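Local structure of maleate cis-trans isomerase (Pseudomonas putida, 4FQ5) at residues R79-S84 and V105-M110; R86-L91 and E120-V125; Q32-P35 and T40-T43. The protein probably catalyses the cis-trans isomerisation of the C2-C3 double bond of maleate to give fumarate. The protein carries 1 engineered substitution. One frame throughout, in Å; residues are numbered along the deposited sequence.

Interactions 1 and 3 are buried and border the maleate pocket from different parts of the fold, whereas interaction 2 is only partly buried and stands farther from it. Helix 84-92 and helix 114-128, joined in interaction 2, follow in the chain the two helices that meet in interaction 1, and S84 packs on L122 where the two contacts adjoin. Interaction 3 sets strand 27-35 against its own following helix; I33, on the other face of that strand, packs on C87 and L91. Across the segments, interaction 2 is purely aliphatic, interaction 1 pairs methyl groups beside a tyrosine-bonded carboxylate, and interaction 3 lays an amide on a thioether chain. Interactions 2 and 3 also reach the second subunit.

Interaction 1 of 3, residues R79-S84 and V105-M110. With MAE (maleic acid), chain C.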
loop_
_atom_site.group_PDB
_atom_site.type_symbol
_atom_site.label_atom_id
_atom_site.label_comp_id
_atom_site.label_asym_id
_atom_site.label_seq_id
_atom_site.Cartn_x
_atom_site.Cartn_y
_atom_site.Cartn_z
ATOM N N ARG A 79 -36.352 10.313 -9.704
ATOM C CA ARG A 79 -36.711 9.132 -8.918
ATOM C C ARG A 79 -35.584 8.739 -7.961
ATOM O O ARG A 79 -35.823 8.474 -6.781
ATOM C CB ARG A 79 -37.032 7.953 -9.834
ATOM C CG ARG A 79 -37.794 6.831 -9.141
ATOM C CD ARG A 79 -37.221 5.468 -9.487
ATOM N NE ARG A 79 -35.851 5.317 -8.984
ATOM C CZ ARG A 79 -35.529 4.898 -7.760
ATOM N NH1 ARG A 79 -34.253 4.805 -7.414
ATOM N NH2 ARG A 79 -36.472 4.577 -6.879
ATOM N N MET A 80 -34.359 8.711 -8.485
ATOM C CA MET A 80 -33.178 8.359 -7.701
ATOM C C MET A 80 -33.002 9.268 -6.484
ATOM O O MET A 80 -32.766 8.783 -5.367
ATOM C CB MET A 80 -31.923 8.403 -8.575
ATOM C CG MET A 80 -30.679 7.855 -7.898
ATOM S SD MET A 80 -29.148 8.250 -8.764
ATOM C CE MET A 80 -29.169 10.037 -8.764
ATOM N N ASP A 81 -33.120 10.578 -6.700
ATOM C CA ASP A 81 -32.974 11.546 -5.610
ATOM C C ASP A 81 -33.996 11.318 -4.497
ATOM O O ASP A 81 -33.709 11.583 -3.337
ATOM C CB ASP A 81 -33.065 12.983 -6.119
ATOM C CG ASP A 81 -32.701 13.994 -5.053
ATOM O OD1 ASP A 81 -31.527 14.008 -4.615
ATOM O OD2 ASP A 81 -33.586 14.779 -4.644
ATOM N N GLY A 82 -35.178 10.827 -4.862
ATOM C CA GLY A 82 -36.216 10.469 -3.891
ATOM C C GLY A 82 -35.778 9.431 -2.863
ATOM O O GLY A 82 -36.344 9.366 -1.778
ATOM N N ASP A 83 -34.768 8.621 -3.197
ATOM C CA ASP A 83 -34.238 7.610 -2.265
ATOM C C ASP A 83 -33.150 8.148 -1.339
ATOM O O ASP A 83 -32.560 7.403 -0.547
ATOM C CB ASP A 83 -33.704 6.406 -3.040
ATOM C CG ASP A 83 -34.804 5.598 -3.688
ATOM O OD1 ASP A 83 -35.982 5.736 -3.294
ATOM O OD2 ASP A 83 -34.488 4.815 -4.597
ATOM N N SER A 84 -32.913 9.449 -1.451
ATOM C CA SER A 84 -31.859 10.173 -0.751
ATOM C C SER A 84 -31.898 9.992 0.770
ATOM O O SER A 84 -30.887 9.640 1.388
ATOM C CB SER A 84 -31.998 11.660 -1.088
ATOM O OG SER A 84 -30.752 12.305 -1.080
ATOM N N VAL A 105 -25.198 15.599 -11.344
ATOM C CA VAL A 105 -26.296 16.027 -12.205
ATOM C C VAL A 105 -27.679 15.846 -11.550
ATOM O O VAL A 105 -28.612 16.595 -11.837
ATOM C CB VAL A 105 -26.209 15.387 -13.613
ATOM C CG1 VAL A 105 -26.646 13.925 -13.601
ATOM C CG2 VAL A 105 -27.011 16.200 -14.617
ATOM N N ALA A 106 -27.793 14.861 -10.665
ATOM C CA ALA A 106 -29.040 14.599 -9.950
ATOM C C ALA A 106 -29.393 15.785 -9.059
ATOM O O ALA A 106 -30.555 16.191 -8.978
ATOM C CB ALA A 106 -28.912 13.334 -9.122
ATOM N N ILE A 107 -28.385 16.340 -8.398
ATOM C CA ILE A 107 -28.571 17.530 -7.583
ATOM C C ILE A 107 -28.904 18.748 -8.453
ATOM O O ILE A 107 -29.913 19.419 -8.226
ATOM C CB ILE A 107 -27.338 17.807 -6.694
ATOM C CG1 ILE A 107 -27.193 16.742 -5.591
ATOM C CG2 ILE A 107 -27.384 19.217 -6.119
ATOM C CD1 ILE A 107 -28.420 16.531 -4.720
ATOM N N MET A 108 -28.070 19.017 -9.452
ATOM C CA MET A 108 -28.261 20.192 -10.301
ATOM C C MET A 108 -29.576 20.141 -11.099
ATOM O O MET A 108 -30.206 21.173 -11.310
ATOM C CB MET A 108 -27.036 20.441 -11.199
ATOM C CG MET A 108 -25.760 20.779 -10.423
ATOM S SD MET A 108 -24.416 21.422 -11.447
ATOM C CE MET A 108 -23.157 21.782 -10.232
ATOM N N SER A 109 -29.992 18.941 -11.507
ATOM C CA SER A 109 -31.271 18.712 -12.202
ATOM C C SER A 109 -32.511 19.184 -11.441
ATOM O O SER A 109 -33.570 19.376 -12.037
ATOM C CB SER A 109 -31.463 17.218 -12.471
ATOM O OG SER A 109 -30.820 16.835 -13.663
ATOM N N MET A 110 -32.387 19.329 -10.124
ATOM C CA MET A 110 -33.535 19.643 -9.280
ATOM C C MET A 110 -33.796 21.139 -9.154
ATOM O O MET A 110 -34.728 21.549 -8.480
ATOM C CB MET A 110 -33.367 19.013 -7.895
ATOM C CG MET A 110 -33.376 17.491 -7.889
ATOM S SD MET A 110 -34.951 16.785 -8.416
ATOM C CE MET A 110 -36.028 17.363 -7.109
HETATM C C1 MAE C . -23.135 9.297 -12.185
HETATM O O1 MAE C . -23.065 8.074 -11.987
HETATM O O2 MAE C . -22.290 9.940 -12.826
HETATM C C2 MAE C . -24.305 10.009 -11.650
HETATM C C3 MAE C . -24.386 11.320 -11.508
HETATM C C4 MAE C . -23.310 12.280 -11.839
HETATM O O3 MAE C . -23.491 13.053 -12.775
HETATM O O4 MAE C . -22.271 12.341 -11.171
#
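The D81 carboxylate is held by two tyrosines, OD2 by the hydroxyl of Y114 and, weakly, OD1 by that of Y101; across the contact D81 OD2 lies 4.2 Å from M110 CG, and D81 OD1 rests 4.0 Å from I107 CD1. The buried carboxylate thus has tyrosine hydroxyls as polar partners and touches I107 and M110; I107 crosses it at about a right angle. The tightest approach is between methyl groups: M80 CE presses on A106 CB at 3.3 Å, closer than usual van der Waals contact. M80 gets there by running out with CG anti to the backbone N (chi1 -171°) and then turning at its last torsion (chi3 59°), which swings the methyl toward A106. R79 reaches forward to D83, its NH1 2.8 Å from D83 OD2, a salt bridge that meets the carboxylate from above its plane; NH1 is also bonded to the carbonyl of R68. On the other helix V105 O accepts S109 N at 2.7 Å and, weakly, S109 OG. V105 N in turn gives a weak, fairly straight bond (163°) of 3.4 Å to O3 of the maleate. Helix 104-108 starts just after C103, the predicted nucleophile, and turns its N-terminal end to a substrate carboxylate; helix 74-81 packs against its flank, an active-site wall consistent with the arylmalonate decarboxylase-like family.

Interaction 2 of 3, residues R86-L91 and E120-V125; sequences RCALEL and ERLRNV
L122 and V125, one turn apart on helix 114-128, meet A88 and L89 of helix 84-92. The two helices are neighbours on one face of the parallel sheet in an alpha/beta sandwich: A88 packs on M99 and L122 on Y101, both of strand 98-101. Their local axes approach to 9.2 Å and run in roughly the same direction, crossing at -43°. Along the second segment, R121 comes first; it turns to the start of the neighbouring helix, where its NE forms a salt bridge with D85, and its NH1 is hydrogen-bonded to Y114. L122 follows, and its CD2 methyl comes down on A88 CB at 3.8 Å. Past the outward-pointing R123, V125 brings the helices together again. Its CG1 stands anti to the backbone N (chi1 171°), a position from which this methyl touches both facing residues, 4.1 Å from A88 CB and alongside L89. A88, with a single methyl, is small enough to let both partners in, and L89 lies across V125 at about a right angle. R86 and E90 belong to the side of helix 84-92 next to the second subunit; R86 NH2 binds E90 OE2 at 2.9 Å within the guanidinium plane, and E90 OE1 is hydrogen-bonded to S65. Between R86-L91 and E120-V125 the closest touch is V125 CG1 against L89 CG, 3.6 Å, with L89 CD2 at 3.9 Å.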
loop_
_atom_site.group_PDB
_atom_site.type_symbol
_atom_site.label_atom_id
_atom_site.label_comp_id
_atom_site.label_asym_id
_atom_site.label_seq_id
_atom_site.Cartn_x
_atom_site.Cartn_y
_atom_site.Cartn_z
ATOM N N ARG A 86 -33.509 7.689 2.567
ATOM C CA ARG A 86 -33.271 6.283 2.891
ATOM C C ARG A 86 -31.767 5.990 2.960
ATOM O O ARG A 86 -31.294 5.357 3.907
ATOM C CB ARG A 86 -33.951 5.342 1.879
ATOM C CG ARG A 86 -33.567 3.874 2.067
ATOM C CD ARG A 86 -34.172 2.910 1.045
ATOM N NE ARG A 86 -33.795 3.156 -0.355
ATOM C CZ ARG A 86 -32.633 2.827 -0.929
ATOM N NH1 ARG A 86 -32.442 3.100 -2.219
ATOM N NH2 ARG A 86 -31.650 2.244 -0.240
ATOM N N CYS A 87 -31.030 6.463 1.956
ATOM C CA CYS A 87 -29.582 6.231 1.870
ATOM C C CYS A 87 -28.820 6.863 3.036
ATOM O O CYS A 87 -27.916 6.236 3.596
ATOM C CB CYS A 87 -29.032 6.708 0.514
ATOM S SG CYS A 87 -29.589 5.727 -0.914
ATOM N N ALA A 88 -29.185 8.096 3.402
ATOM C CA ALA A 88 -28.577 8.772 4.553
ATOM C C ALA A 88 -28.898 8.081 5.884
ATOM O O ALA A 88 -28.050 8.035 6.778
ATOM C CB ALA A 88 -28.976 10.241 4.599
ATOM N N LEU A 89 -30.122 7.558 6.015
ATOM C CA LEU A 89 -30.483 6.722 7.164
ATOM C C LEU A 89 -29.622 5.462 7.199
ATOM O O LEU A 89 -29.110 5.085 8.250
ATOM C CB LEU A 89 -31.970 6.333 7.137
ATOM C CG LEU A 89 -32.994 7.398 7.554
ATOM C CD1 LEU A 89 -34.395 7.042 7.067
ATOM C CD2 LEU A 89 -32.984 7.616 9.064
ATOM N N GLU A 90 -29.464 4.821 6.044
ATOM C CA GLU A 90 -28.653 3.609 5.939
ATOM C C GLU A 90 -27.208 3.833 6.386
ATOM O O GLU A 90 -26.653 3.035 7.147
ATOM C CB GLU A 90 -28.720 3.018 4.520
ATOM C CG GLU A 90 -30.047 2.323 4.232
ATOM C CD GLU A 90 -30.218 1.861 2.791
ATOM O OE1 GLU A 90 -29.276 1.987 1.980
ATOM O OE2 GLU A 90 -31.318 1.359 2.469
ATOM N N LEU A 91 -26.617 4.937 5.946
ATOM C CA LEU A 91 -25.213 5.205 6.241
ATOM C C LEU A 91 -24.993 5.770 7.640
ATOM O O LEU A 91 -23.957 5.495 8.254
ATOM C CB LEU A 91 -24.581 6.095 5.158
ATOM C CG LEU A 91 -24.404 5.408 3.791
ATOM C CD1 LEU A 91 -23.980 6.411 2.730
ATOM C CD2 LEU A 91 -23.411 4.251 3.871
ATOM N N GLU A 120 -28.558 20.159 3.644
ATOM C CA GLU A 120 -29.258 20.464 4.900
ATOM C C GLU A 120 -30.292 19.395 5.259
ATOM O O GLU A 120 -30.399 19.008 6.425
ATOM C CB GLU A 120 -29.869 21.868 4.862
ATOM C CG GLU A 120 -28.830 22.971 5.031
ATOM C CD GLU A 120 -29.262 24.322 4.480
ATOM O OE1 GLU A 120 -28.970 25.345 5.135
ATOM O OE2 GLU A 120 -29.877 24.373 3.393
ATOM N N ARG A 121 -31.011 18.882 4.259
ATOM C CA ARG A 121 -32.021 17.846 4.503
ATOM C C ARG A 121 -31.371 16.539 4.952
ATOM O O ARG A 121 -31.807 15.930 5.928
ATOM C CB ARG A 121 -32.900 17.608 3.270
ATOM C CG ARG A 121 -34.134 16.753 3.548
ATOM C CD ARG A 121 -34.973 16.517 2.296
ATOM N NE ARG A 121 -34.364 15.535 1.392
ATOM C CZ ARG A 121 -33.782 15.810 0.221
ATOM N NH1 ARG A 121 -33.711 17.055 -0.248
ATOM N NH2 ARG A 121 -33.262 14.821 -0.492
ATOM N N LEU A 122 -30.324 16.122 4.240
ATOM C CA LEU A 122 -29.578 14.914 4.599
ATOM C C LEU A 122 -28.943 15.033 5.980
ATOM O O LEU A 122 -28.975 14.082 6.746
ATOM C CB LEU A 122 -28.515 14.576 3.544
ATOM C CG LEU A 122 -28.995 14.237 2.127
ATOM C CD1 LEU A 122 -27.806 14.134 1.185
ATOM C CD2 LEU A 122 -29.836 12.970 2.083
ATOM N N ARG A 123 -28.385 16.200 6.301
ATOM C CA ARG A 123 -27.833 16.429 7.640
ATOM C C ARG A 123 -28.906 16.238 8.719
ATOM O O ARG A 123 -28.654 15.591 9.740
ATOM C CB ARG A 123 -27.160 17.809 7.761
ATOM C CG ARG A 123 -26.822 18.184 9.199
ATOM C CD ARG A 123 -25.543 18.988 9.348
ATOM N NE ARG A 123 -25.223 19.170 10.768
ATOM C CZ ARG A 123 -24.183 18.625 11.405
ATOM N NH1 ARG A 123 -23.307 17.859 10.763
ATOM N NH2 ARG A 123 -24.007 18.868 12.697
ATOM N N ASN A 124 -30.096 16.792 8.474
ATOM C CA ASN A 124 -31.234 16.651 9.390
ATOM C C ASN A 124 -31.627 15.191 9.589
ATOM O O ASN A 124 -31.851 14.754 10.716
ATOM C CB ASN A 124 -32.451 17.438 8.888
ATOM C CG ASN A 124 -32.293 18.939 9.038
ATOM O OD1 ASN A 124 -31.487 19.422 9.838
ATOM N ND2 ASN A 124 -33.086 19.689 8.278
ATOM N N VAL A 125 -31.708 14.451 8.485
ATOM C CA VAL A 125 -31.991 13.018 8.522
ATOM C C VAL A 125 -30.985 12.284 9.423
ATOM O O VAL A 125 -31.384 11.454 10.243
ATOM C CB VAL A 125 -32.020 12.404 7.101
ATOM C CG1 VAL A 125 -32.101 10.886 7.153
ATOM C CG2 VAL A 125 -33.181 12.970 6.292
#

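Interaction 3 of 3, residues Q32-P35 and T40-T43; sequences QIVP and TMET
Two torsions of M41 set its side of the contact: CG leaves anti to the backbone N (chi1 -169°), and the chain then bends (chi2 86°), so that CB and CG face strand 27-35 while the end leads away; the side chain also packs on A102 and V222. From the strand, Q32 holds its CG beside its own N (chi1 -56°) and extends its chain toward the start of helix 41-52, laying the amide against M41. Its NE2 lies 3.3 Å from M41 CG and 4.0 Å from M41 SD, while Q32 OE1 lies over the helix backbone, 3.7 Å from M41 O, with no bond between them. With an alanine at Q32 the amide is gone, and M41 CG would probably lose its cover on the strand side. V34, two residues on and on the same side of the strand, divides its methyls between two neighbours: CG1 packs 4.1 Å from M41 CB, and CG2 lies 3.9 Å from E42 OE2. That carboxylate is bound by other groups, with E42 OE2 in a salt bridge to R66 and hydrogen-bonded to S64, and E42 OE1 hydrogen-bonded to H63 of the second subunit. Strand, turn and helix open the beta-alpha-beta unit that continues into strand 59-67; P35 at the strand's end and N38 in the following turn belong to the maleate pocket. Between the two segments the contact is therefore van der Waals, amide on the CG methylene of M41 and V34 methyls on M41 and against the E42 carboxylate, whose buried charge is probably balanced by R66.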
loop_
_atom_site.group_PDB
_atom_site.type_symbol
_atom_site.label_atom_id
_atom_site.label_comp_id
_atom_site.label_asym_id
_atom_site.label_seq_id
_atom_site.Cartn_x
_atom_site.Cartn_y
_atom_site.Cartn_z
ATOM N N GLN A 32 -20.665 6.815 1.274
ATOM C CA GLN A 32 -20.948 7.277 -0.082
ATOM C C GLN A 32 -22.354 6.893 -0.538
ATOM O O GLN A 32 -22.707 5.716 -0.559
ATOM C CB GLN A 32 -19.890 6.764 -1.073
ATOM C CG GLN A 32 -18.466 7.139 -0.678
ATOM C CD GLN A 32 -17.509 7.166 -1.853
ATOM O OE1 GLN A 32 -16.955 6.133 -2.251
ATOM N NE2 GLN A 32 -17.287 8.359 -2.400
ATOM N N ILE A 33 -23.152 7.898 -0.895
ATOM C CA ILE A 33 -24.463 7.652 -1.512
ATOM C C ILE A 33 -24.268 7.632 -3.028
ATOM O O ILE A 33 -24.027 8.672 -3.635
ATOM C CB ILE A 33 -25.506 8.732 -1.117
ATOM C CG1 ILE A 33 -25.663 8.803 0.409
ATOM C CG2 ILE A 33 -26.846 8.464 -1.802
ATOM C CD1 ILE A 33 -26.438 10.013 0.901
ATOM N N VAL A 34 -24.365 6.449 -3.632
ATOM C CA VAL A 34 -24.024 6.288 -5.050
ATOM C C VAL A 34 -25.201 5.765 -5.872
ATOM O O VAL A 34 -25.991 4.959 -5.370
ATOM C CB VAL A 34 -22.780 5.373 -5.269
ATOM C CG1 VAL A 34 -21.566 5.908 -4.519
ATOM C CG2 VAL A 34 -23.054 3.935 -4.844
ATOM N N PRO A 35 -25.317 6.218 -7.140
ATOM C CA PRO A 35 -26.240 5.563 -8.065
ATOM C C PRO A 35 -25.930 4.073 -8.118
ATOM O O PRO A 35 -24.761 3.687 -8.047
ATOM C CB PRO A 35 -25.915 6.223 -9.411
ATOM C CG PRO A 35 -25.414 7.576 -9.044
ATOM C CD PRO A 35 -24.644 7.377 -7.764
ATOM N N THR A 40 -17.536 4.118 -10.534
ATOM C CA THR A 40 -16.352 4.978 -10.562
ATOM C C THR A 40 -16.126 5.737 -9.257
ATOM O O THR A 40 -14.982 5.911 -8.840
ATOM C CB THR A 40 -16.388 5.919 -11.784
ATOM O OG1 THR A 40 -16.441 5.129 -12.973
ATOM C CG2 THR A 40 -15.163 6.834 -11.846
ATOM N N MET A 41 -17.201 6.178 -8.603
ATOM C CA MET A 41 -17.061 6.846 -7.312
ATOM C C MET A 41 -16.376 5.932 -6.296
ATOM O O MET A 41 -15.467 6.364 -5.580
ATOM C CB MET A 41 -18.407 7.332 -6.766
ATOM C CG MET A 41 -18.275 8.258 -5.561
ATOM S SD MET A 41 -18.024 10.002 -5.971
ATOM C CE MET A 41 -16.732 9.930 -7.197
ATOM N N GLU A 42 -16.809 4.674 -6.261
ATOM C CA GLU A 42 -16.214 3.657 -5.402
ATOM C C GLU A 42 -14.817 3.201 -5.855
ATOM O O GLU A 42 -14.176 2.399 -5.178
ATOM C CB GLU A 42 -17.159 2.466 -5.264
ATOM C CG GLU A 42 -18.370 2.783 -4.385
ATOM C CD GLU A 42 -19.551 1.867 -4.642
ATOM O OE1 GLU A 42 -19.816 1.504 -5.812
ATOM O OE2 GLU A 42 -20.223 1.506 -3.663
ATOM N N THR A 43 -14.357 3.721 -6.988
ATOM C CA THR A 43 -13.015 3.435 -7.492
ATOM C C THR A 43 -12.083 4.610 -7.223
ATOM O O THR A 43 -11.010 4.436 -6.652
ATOM C CB THR A 43 -13.051 3.081 -8.995
ATOM O OG1 THR A 43 -13.900 1.942 -9.172
ATOM C CG2 THR A 43 -11.642 2.735 -9.531
#